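Local coordinates for mitogen-activated protein kinase kinase kinase 15 (Homo sapiens, PDB 6V0M) that is a MAP kinase kinase kinase that phosphorylates downstream kinases and probably uses this sterile alpha-motif domain to assemble with related apoptosis signal-regulating kinases, at residues Ile8-Leu13 and Asp33-Ile38. Residues are numbered along the deposited sequence; the frame is centred on the assembly and turned at random.
Sequences IDWLRL and DILNEI
Trp10 reaches from helix 4-13 to helix 31-37 and meets Ile34 and Leu35 with different parts of its indole. CZ3 and CH2 meet Ile34: CZ3 of Trp10 lies 3.8 Å from CG2 of Ile34, and Trp10 CH2 is equally near that methyl. Leu35 meets the ring around NE1, CE2 and CZ2. One methyl, CD2 of Leu35, sits 4.0 Å from CZ2 of Trp10 and 4.1 Å from NE1 of Trp10. Both methyls approach the ring obliquely. CG of Trp10 stands anti to the backbone N (chi1 -178°), which carries the indole out from its helix toward the other one. In Ile34 it is the branch methyl CG2, not the longer CG1 arm, that does the touching.

The Ile34 end is the tighter part, and Ile34 itself is buried. The Leu35 end is looser, and both Leu35 and Trp10 stay partly exposed. The joint is small, with 130 Å² buried in all, and made by apolar side chains. With only an alanine at Trp10, the Ile34 and Leu35 methyls would probably lose the ring they lie against, leaving a gap between the two helices.

The charged pair Asp9 and Arg12 lies on the side of helix 4-13 turned from this contact. There NH1 of Arg12 bonds OD1 of Asp9 at 3.0 Å in a bent salt bridge (138°), and Lys5 pairs with the other carboxylate oxygen.

Residues 33-37 of helix 31-37 make a wider pi-type turn, in which the carbonyl of Asp33 accepts from the backbone N of both Glu37 and Ile38. The contact lies near the centre of this five-helix SAM domain. Trp10 also packs on Leu56 and Ala59 of the long helix 50-70, whose Arg64 bonds the carbonyls of Leu35 and Ile38. Leu11 turns to helix 18-26, against Ile21 and Ile24.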
loop_
_atom_site.group_PDB
_atom_site.type_symbol
_atom_site.label_atom_id
_atom_site.label_comp_id
_atom_site.label_asym_id
_atom_site.label_seq_id
_atom_site.Cartn_x
_atom_site.Cartn_y
_atom_site.Cartn_z
ATOM N N ILE A 8 5.534 6.929 -1.636
ATOM C CA ILE A 8 5.773 7.446 -0.286
ATOM C C ILE A 8 4.652 8.407 0.159
ATOM O O ILE A 8 4.136 8.305 1.299
ATOM C CB ILE A 8 7.130 8.072 -0.214
ATOM C CG1 ILE A 8 8.209 6.967 -0.294
ATOM C CG2 ILE A 8 7.300 8.910 1.059
ATOM C CD1 ILE A 8 9.650 7.489 -0.424
ATOM N N ASP A 9 4.253 9.318 -0.742
ATOM C CA ASP A 9 3.201 10.273 -0.430
ATOM C C ASP A 9 1.862 9.589 -0.113
ATOM O O ASP A 9 1.185 9.964 0.831
ATOM C CB ASP A 9 3.026 11.290 -1.556
ATOM C CG ASP A 9 4.181 12.266 -1.660
ATOM O OD1 ASP A 9 5.008 12.402 -0.698
ATOM O OD2 ASP A 9 4.250 12.904 -2.737
ATOM N N TRP A 10 1.510 8.567 -0.903
ATOM C CA TRP A 10 0.267 7.803 -0.733
ATOM C C TRP A 10 0.302 6.989 0.595
ATOM O O TRP A 10 -0.671 6.981 1.342
ATOM C CB TRP A 10 0.040 6.871 -1.938
ATOM C CG TRP A 10 -1.242 6.077 -1.891
ATOM C CD1 TRP A 10 -2.415 6.420 -2.415
ATOM C CD2 TRP A 10 -1.440 4.804 -1.260
ATOM N NE1 TRP A 10 -3.354 5.416 -2.233
ATOM C CE2 TRP A 10 -2.779 4.430 -1.486
ATOM C CE3 TRP A 10 -0.593 3.917 -0.581
ATOM C CZ2 TRP A 10 -3.305 3.228 -1.030
ATOM C CZ3 TRP A 10 -1.117 2.751 -0.118
ATOM C CH2 TRP A 10 -2.475 2.407 -0.368
ATOM N N LEU A 11 1.451 6.366 0.908
ATOM C CA LEU A 11 1.662 5.626 2.144
ATOM C C LEU A 11 1.476 6.568 3.360
ATOM O O LEU A 11 0.821 6.187 4.324
ATOM C CB LEU A 11 3.037 4.934 2.187
ATOM C CG LEU A 11 3.205 3.733 1.256
ATOM C CD1 LEU A 11 4.687 3.268 1.347
ATOM C CD2 LEU A 11 2.302 2.545 1.584
ATOM N N ARG A 12 2.050 7.774 3.299
ATOM C CA ARG A 12 1.950 8.757 4.365
ATOM C C ARG A 12 0.510 9.191 4.532
ATOM O O ARG A 12 0.079 9.382 5.627
ATOM C CB ARG A 12 2.830 9.973 4.108
ATOM C CG ARG A 12 4.334 9.701 4.327
ATOM C CD ARG A 12 5.085 10.933 4.818
ATOM N NE ARG A 12 6.237 11.226 3.961
ATOM C CZ ARG A 12 6.187 11.896 2.807
ATOM N NH1 ARG A 12 5.027 12.362 2.319
ATOM N NH2 ARG A 12 7.310 12.085 2.117
ATOM N N LEU A 13 -0.226 9.323 3.424
ATOM C CA LEU A 13 -1.658 9.677 3.462
ATOM C C LEU A 13 -2.495 8.586 4.190
ATOM O O LEU A 13 -3.520 8.877 4.779
ATOM C CB LEU A 13 -2.176 9.852 2.042
ATOM C CG LEU A 13 -3.531 10.501 1.803
ATOM C CD1 LEU A 13 -3.489 11.955 2.288
ATOM C CD2 LEU A 13 -3.903 10.388 0.332
ATOM N N ASP A 33 1.735 -1.727 -7.812
ATOM C CA ASP A 33 1.705 -3.023 -7.150
ATOM C C ASP A 33 0.708 -3.004 -5.974
ATOM O O ASP A 33 0.005 -4.029 -5.749
ATOM C CB ASP A 33 3.102 -3.495 -6.625
ATOM C CG ASP A 33 4.151 -3.663 -7.675
ATOM O OD1 ASP A 33 3.858 -4.093 -8.819
ATOM O OD2 ASP A 33 5.366 -3.468 -7.329
ATOM N N ILE A 34 0.747 -1.930 -5.148
ATOM C CA ILE A 34 -0.046 -1.837 -3.932
ATOM C C ILE A 34 -1.529 -1.756 -4.332
ATOM O O ILE A 34 -2.311 -2.496 -3.825
ATOM C CB ILE A 34 0.346 -0.666 -3.035
ATOM C CG1 ILE A 34 1.825 -0.809 -2.498
ATOM C CG2 ILE A 34 -0.525 -0.549 -1.849
ATOM C CD1 ILE A 34 2.125 -2.129 -1.898
ATOM N N LEU A 35 -1.821 -0.885 -5.295
ATOM C CA LEU A 35 -3.244 -0.702 -5.725
ATOM C C LEU A 35 -3.851 -1.929 -6.395
ATOM O O LEU A 35 -5.043 -2.203 -6.253
ATOM C CB LEU A 35 -3.320 0.499 -6.643
ATOM C CG LEU A 35 -2.999 1.846 -6.005
ATOM C CD1 LEU A 35 -2.957 2.885 -7.136
ATOM C CD2 LEU A 35 -3.874 2.226 -4.831
ATOM N N ASN A 36 -3.051 -2.616 -7.214
ATOM C CA ASN A 36 -3.532 -3.665 -8.141
ATOM C C ASN A 36 -3.173 -5.143 -7.806
ATOM O O ASN A 36 -3.923 -6.045 -8.086
ATOM C CB ASN A 36 -3.070 -3.334 -9.544
ATOM C CG ASN A 36 -3.632 -2.006 -10.008
ATOM O OD1 ASN A 36 -4.837 -1.897 -10.155
ATOM N ND2 ASN A 36 -2.799 -0.970 -10.124
ATOM N N GLU A 37 -1.992 -5.380 -7.217
ATOM C CA GLU A 37 -1.416 -6.728 -7.153
ATOM C C GLU A 37 -1.326 -7.341 -5.785
ATOM O O GLU A 37 -1.496 -8.524 -5.647
ATOM C CB GLU A 37 0.029 -6.705 -7.712
ATOM C CG GLU A 37 0.200 -6.010 -9.048
ATOM C CD GLU A 37 -0.339 -6.848 -10.170
ATOM O OE1 GLU A 37 0.127 -7.991 -10.289
ATOM O OE2 GLU A 37 -1.153 -6.373 -10.969
ATOM N N ILE A 38 -1.005 -6.541 -4.762
ATOM C CA ILE A 38 -0.786 -7.141 -3.444
ATOM C C ILE A 38 -2.025 -7.753 -2.825
ATOM O O ILE A 38 -3.183 -7.410 -3.158
ATOM C CB ILE A 38 -0.180 -6.180 -2.423
ATOM C CG1 ILE A 38 -1.149 -5.041 -2.143
ATOM C CG2 ILE A 38 1.224 -5.794 -2.908
ATOM C CD1 ILE A 38 -0.935 -4.272 -0.914
#